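Local structure of malate Synthase (Haloferax volcanii, 3OYZ) at the interface of chains A and B. The protein catalyses the Claisen condensation of acetyl-CoA with glyoxylate, followed by hydrolysis of malyl-CoA to malate and CoA, in the glyoxylate cycle. Sequence-based numbering; all coordinates share one arbitrary frame. Chains: chain A/B, Malate Synthase.

Contact 1: the interface of chains A and B. Residues chain A 9-10, 12, 226, 254, 271-272; chain B 198, 397, 400-401, 404-405.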
loop_
_atom_site.group_PDB
_atom_site.type_symbol
_atom_site.label_atom_id
_atom_site.label_comp_id
_atom_site.label_asym_id
_atom_site.label_seq_id
_atom_site.Cartn_x
_atom_site.Cartn_y
_atom_site.Cartn_z
ATOM N N GLU A 9 9.410 -20.534 13.990
ATOM C CA GLU A 9 8.535 -20.246 12.892
ATOM C C GLU A 9 7.603 -19.046 13.106
ATOM O O GLU A 9 7.289 -18.327 12.155
ATOM C CB GLU A 9 7.774 -21.536 12.620
ATOM C CG GLU A 9 7.067 -21.528 11.313
ATOM C CD GLU A 9 6.449 -22.894 11.096
ATOM O OE1 GLU A 9 7.066 -23.867 11.587
ATOM O OE2 GLU A 9 5.369 -22.996 10.474
ATOM N N PHE A 10 7.188 -18.808 14.349
ATOM C CA PHE A 10 6.319 -17.680 14.728
ATOM C C PHE A 10 6.940 -16.990 15.927
ATOM O O PHE A 10 7.479 -17.704 16.804
ATOM C CB PHE A 10 4.937 -18.165 15.168
ATOM C CG PHE A 10 4.122 -18.781 14.063
ATOM C CD1 PHE A 10 3.161 -18.033 13.399
ATOM C CD2 PHE A 10 4.250 -20.122 13.751
ATOM C CE1 PHE A 10 2.349 -18.610 12.413
ATOM C CE2 PHE A 10 3.500 -20.695 12.705
ATOM C CZ PHE A 10 2.545 -19.927 12.036
ATOM N N ARG A 12 5.640 -14.053 18.713
ATOM C CA ARG A 12 4.541 -13.216 19.182
ATOM C C ARG A 12 5.040 -11.939 19.786
ATOM O O ARG A 12 4.345 -10.924 19.684
ATOM C CB ARG A 12 3.745 -13.957 20.307
ATOM C CG ARG A 12 3.021 -15.208 19.798
ATOM C CD ARG A 12 2.464 -16.021 20.996
ATOM N NE ARG A 12 3.611 -16.602 21.689
ATOM C CZ ARG A 12 3.499 -17.283 22.836
ATOM N NH1 ARG A 12 2.302 -17.431 23.401
ATOM N NH2 ARG A 12 4.573 -17.873 23.343
ATOM N N VAL A 226 10.350 -13.461 9.342
ATOM C CA VAL A 226 9.125 -13.340 10.140
ATOM C C VAL A 226 8.900 -11.864 10.395
ATOM O O VAL A 226 9.868 -11.237 10.841
ATOM C CB VAL A 226 9.364 -14.045 11.484
ATOM C CG1 VAL A 226 8.124 -13.853 12.430
ATOM C CG2 VAL A 226 9.589 -15.484 11.152
ATOM N N LEU A 254 2.234 -11.241 12.790
ATOM C CA LEU A 254 1.636 -11.921 13.963
ATOM C C LEU A 254 2.430 -11.616 15.212
ATOM O O LEU A 254 2.056 -12.069 16.297
ATOM C CB LEU A 254 1.582 -13.435 13.722
ATOM C CG LEU A 254 0.846 -13.920 12.471
ATOM C CD1 LEU A 254 0.802 -15.458 12.307
ATOM C CD2 LEU A 254 -0.578 -13.333 12.274
ATOM N N PRO A 271 -2.656 -13.571 19.978
ATOM C CA PRO A 271 -2.944 -14.293 18.737
ATOM C C PRO A 271 -3.341 -15.759 18.904
ATOM O O PRO A 271 -3.612 -16.433 17.911
ATOM C CB PRO A 271 -1.584 -14.263 18.018
ATOM C CG PRO A 271 -0.573 -14.264 19.145
ATOM C CD PRO A 271 -1.210 -13.290 20.098
ATOM N N LEU A 272 -3.331 -16.244 20.145
ATOM C CA LEU A 272 -3.854 -17.549 20.527
ATOM C C LEU A 272 -5.362 -17.605 20.287
ATOM O O LEU A 272 -6.103 -16.689 20.617
ATOM C CB LEU A 272 -3.452 -17.870 21.970
ATOM C CG LEU A 272 -1.940 -17.919 22.241
ATOM C CD1 LEU A 272 -1.683 -18.299 23.672
ATOM C CD2 LEU A 272 -1.119 -18.828 21.334
ATOM N N ARG B 198 0.145 -15.685 6.126
ATOM C CA ARG B 198 -0.056 -16.100 7.544
ATOM C C ARG B 198 -1.021 -15.169 8.291
ATOM O O ARG B 198 -0.874 -14.930 9.479
ATOM C CB ARG B 198 1.223 -16.366 8.370
ATOM C CG ARG B 198 2.172 -17.310 7.610
ATOM C CD ARG B 198 3.340 -17.918 8.359
ATOM N NE ARG B 198 4.095 -16.921 9.091
ATOM C CZ ARG B 198 4.990 -17.253 10.022
ATOM N NH1 ARG B 198 5.206 -18.544 10.305
ATOM N NH2 ARG B 198 5.637 -16.303 10.676
ATOM N N THR B 397 -3.789 -21.477 10.180
ATOM C CA THR B 397 -2.790 -20.595 10.830
ATOM C C THR B 397 -2.851 -20.455 12.339
ATOM O O THR B 397 -1.826 -20.607 12.988
ATOM C CB THR B 397 -2.717 -19.208 10.136
ATOM O OG1 THR B 397 -2.320 -19.500 8.798
ATOM C CG2 THR B 397 -1.698 -18.285 10.804
ATOM N N SER B 400 -1.301 -23.693 13.587
ATOM C CA SER B 400 0.144 -23.746 13.379
ATOM C C SER B 400 0.890 -22.850 14.347
ATOM O O SER B 400 1.942 -23.216 14.821
ATOM C CB SER B 400 0.539 -23.355 11.951
ATOM O OG SER B 400 -0.203 -24.163 11.067
ATOM N N LEU B 401 0.324 -21.696 14.681
ATOM C CA LEU B 401 0.934 -20.846 15.655
ATOM C C LEU B 401 0.861 -21.514 17.034
ATOM O O LEU B 401 1.839 -21.486 17.763
ATOM C CB LEU B 401 0.221 -19.499 15.694
ATOM C CG LEU B 401 0.568 -18.812 16.991
ATOM C CD1 LEU B 401 1.868 -18.114 16.936
ATOM C CD2 LEU B 401 -0.465 -17.800 17.391
ATOM N N ASP B 404 3.539 -24.265 17.127
ATOM C CA ASP B 404 4.852 -23.652 17.235
ATOM C C ASP B 404 5.172 -23.266 18.662
ATOM O O ASP B 404 6.293 -23.494 19.099
ATOM C CB ASP B 404 5.015 -22.379 16.380
ATOM C CG ASP B 404 6.457 -21.917 16.306
ATOM O OD1 ASP B 404 7.314 -22.712 15.885
ATOM O OD2 ASP B 404 6.809 -20.780 16.682
ATOM N N VAL B 405 4.226 -22.609 19.321
ATOM C CA VAL B 405 4.335 -22.102 20.669
ATOM C C VAL B 405 4.441 -23.248 21.691
ATOM O O VAL B 405 5.309 -23.250 22.546
ATOM C CB VAL B 405 3.106 -21.257 21.030
ATOM C CG1 VAL B 405 3.087 -21.069 22.548
ATOM C CG2 VAL B 405 3.139 -19.879 20.366
HETATM O O HOH W 1 4.298 -20.933 9.030
HETATM O O HOH W 2 7.004 -24.962 14.391
#
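The phenyl ring of A:Phe10, in the N-terminal segment of its subunit, is clamped between two parts of chain B at a subunit interface of the malate synthase oligomer. Over the centre of one face lies B:Arg198 NH1, 3.4 Å from the ring centroid in a cation-pi contact, with guanidinium and ring stacked 17° apart. The opposite face receives CA of B:Leu401, from helix 397-408, as a CH-pi contact. B:Arg198 also grips the backbone carbonyl A:Glu9 O end-on, NH1 at 2.8 Å from above the carbonyl plane and NH2 at 3.0 Å within it. An alanine at B:Arg198 would remove both bonds and the cation over the ring, and would probably loosen the N-terminal segment of chain A.

One turn beyond B:Leu401, B:Asp404 OD2 accepts from the backbone A:Phe10 N at 3.1 Å, met from above the carboxylate plane. B:Leu401 turns CD1 to A:Phe10 CB and CD2 to the ring of A:Pro271, while CG2 of B:Val405 caps one face of the A:Arg12 guanidinium.

Outside this shell, the extended A:Glu9 side chain, with CG anti to the backbone N (chi1 -166°), spans two waters. One links OE1 to B:Asp404 OD1; the other lies 2.7 Å from A:Glu9 OE2 and 2.9 Å from B:Arg198 NH1, at the edge of the guanidinium.

Contact 2: the interface of chains A and B. Residues chain A 166-167, 214, 218, 222; chain B 160, 163-164, 215.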
loop_
_atom_site.group_PDB
_atom_site.type_symbol
_atom_site.label_atom_id
_atom_site.label_comp_id
_atom_site.label_asym_id
_atom_site.label_seq_id
_atom_site.Cartn_x
_atom_site.Cartn_y
_atom_site.Cartn_z
ATOM N N MET A 166 13.129 -4.302 0.844
ATOM C CA MET A 166 12.554 -5.656 1.102
ATOM C C MET A 166 12.043 -6.252 -0.219
ATOM O O MET A 166 11.913 -7.484 -0.310
ATOM C CB MET A 166 11.407 -5.631 2.130
ATOM C CG MET A 166 11.825 -5.296 3.527
ATOM S SD MET A 166 10.403 -5.338 4.648
ATOM C CE MET A 166 9.586 -3.780 4.353
ATOM N N GLY A 167 11.867 -5.426 -1.260
ATOM C CA GLY A 167 11.312 -5.873 -2.564
ATOM C C GLY A 167 12.149 -6.936 -3.287
ATOM O O GLY A 167 11.602 -7.776 -4.025
ATOM N N HIS A 214 1.800 -3.825 5.904
ATOM C CA HIS A 214 1.544 -4.666 4.752
ATOM C C HIS A 214 2.832 -5.087 4.024
ATOM O O HIS A 214 3.065 -6.283 3.785
ATOM C CB HIS A 214 0.576 -4.060 3.729
ATOM C CG HIS A 214 0.397 -4.917 2.510
ATOM N ND1 HIS A 214 -0.562 -5.919 2.441
ATOM C CD2 HIS A 214 1.078 -4.967 1.344
ATOM C CE1 HIS A 214 -0.523 -6.469 1.237
ATOM N NE2 HIS A 214 0.488 -5.943 0.564
ATOM N N ARG A 218 4.514 -8.801 3.671
ATOM C CA ARG A 218 4.819 -9.308 2.344
ATOM C C ARG A 218 6.273 -9.634 2.172
ATOM O O ARG A 218 6.633 -10.727 1.699
ATOM C CB ARG A 218 4.378 -8.223 1.302
ATOM C CG ARG A 218 4.832 -8.542 -0.110
ATOM C CD ARG A 218 4.304 -7.353 -0.898
ATOM N NE ARG A 218 5.209 -6.219 -0.722
ATOM C CZ ARG A 218 5.043 -5.014 -1.255
ATOM N NH1 ARG A 218 4.000 -4.761 -2.031
ATOM N NH2 ARG A 218 6.031 -4.137 -1.134
ATOM N N ALA A 222 7.716 -13.323 1.361
ATOM C CA ALA A 222 8.455 -13.634 0.115
ATOM C C ALA A 222 9.877 -14.154 0.361
ATOM O O ALA A 222 10.456 -14.897 -0.452
ATOM C CB ALA A 222 8.532 -12.332 -0.701
ATOM N N GLY B 160 3.039 -13.531 -1.666
ATOM C CA GLY B 160 3.912 -12.383 -1.519
ATOM C C GLY B 160 4.887 -12.273 -2.688
ATOM O O GLY B 160 5.074 -11.176 -3.226
ATOM N N GLU B 163 3.128 -11.069 -5.861
ATOM C CA GLU B 163 2.755 -9.648 -5.721
ATOM C C GLU B 163 3.935 -8.752 -6.049
ATOM O O GLU B 163 3.806 -7.771 -6.806
ATOM C CB GLU B 163 2.276 -9.310 -4.294
ATOM C CG GLU B 163 1.912 -7.829 -4.066
ATOM C CD GLU B 163 1.504 -7.621 -2.608
ATOM O OE1 GLU B 163 1.511 -8.636 -1.890
ATOM O OE2 GLU B 163 1.204 -6.511 -2.106
ATOM N N LEU B 164 5.094 -9.076 -5.482
ATOM C CA LEU B 164 6.336 -8.324 -5.851
ATOM C C LEU B 164 6.734 -8.489 -7.326
ATOM O O LEU B 164 7.215 -7.514 -7.954
ATOM C CB LEU B 164 7.511 -8.804 -4.973
ATOM C CG LEU B 164 7.365 -8.391 -3.494
ATOM C CD1 LEU B 164 8.366 -9.084 -2.568
ATOM C CD2 LEU B 164 7.429 -6.873 -3.331
ATOM N N ASN B 215 -2.046 -2.886 -5.574
ATOM C CA ASN B 215 -0.871 -3.356 -6.348
ATOM C C ASN B 215 -1.160 -4.193 -7.587
ATOM O O ASN B 215 -0.425 -4.060 -8.567
ATOM C CB ASN B 215 0.067 -4.111 -5.406
ATOM C CG ASN B 215 0.579 -3.201 -4.269
ATOM O OD1 ASN B 215 0.434 -1.957 -4.298
ATOM N ND2 ASN B 215 0.954 -3.834 -3.179
#
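B:Leu164 forms the apolar centre of this helix-to-helix contact between subunits of a malate synthase from the HpcH/HpaI aldolase family, whose members are built on a TIM barrel. It projects from the short helix 160-165 of chain B, with CG anti to its carbonyl carbon, and its two methyl branches divide the work. B:Leu164 CD1 meets the methyl CB of A:Ala222 at 3.8 Å and also lies near the backbone carbonyl of A:Gly167, in the 3-10 helix 166-168. B:Leu164 CD2 sits over one face of the A:Arg218 guanidinium, displaced toward the rim and 3.5 Å from A:Arg218 NE, so that the flat cation rests against a methyl group.

A:Arg218, from helix 210-223, carries the contact from this apolar patch to the charged rim. Its CG is anti to the backbone N (chi1 171°), and a bend at chi3 (80°) turns the guanidinium across the end of B:Glu163. The planes of the two charged groups stand 79° apart. A:Arg218 NH1 makes a salt bridge and a long hydrogen bond of 3.3 Å to B:Glu163 OE2, approaching from above the carboxylate plane.

At the rim, OE2 is gripped by donors from three directions. A:His214, one helical turn before A:Arg218, meets it tip to tip: NE2 donates in the ring plane at 2.8 Å, nearly straight, to the syn lone pair of B:Glu163 OE2. From within chain B, the side-chain amide of B:Asn215 donates through ND2 at 2.9 Å to the anti lone pair of B:Glu163 OE2 and thus helps position the carboxylate for its partners across the interface. The arginine and the imidazole would be expected to favour the charged form of B:Glu163, and the carboxylate could in turn raise the proton affinity of A:His214. On the other carboxylate oxygen, B:Glu163 OE1 faces the CD methylene of A:Arg218.

Contacts 1 and 2 lie about 20 Å apart, between the centres of their C-alpha atoms, on the same interface between chains A and B, and share no residue. Helix 210-223 serves both subunits in contact 2, whereas contact 1 pairs N-terminal and loop segments and the start of strand 226-229 of chain A with helix 397-408 and the residue just after helix 190-197 of chain B. Two separate points of attachment should limit rocking of one subunit against the other, consistent with the trimer in the known trimer-hexamer equilibrium. Their centres are about 26 and 28 Å from A:Asp388, the predicted proton acceptor, which suggests a role in assembly rather than direct catalysis.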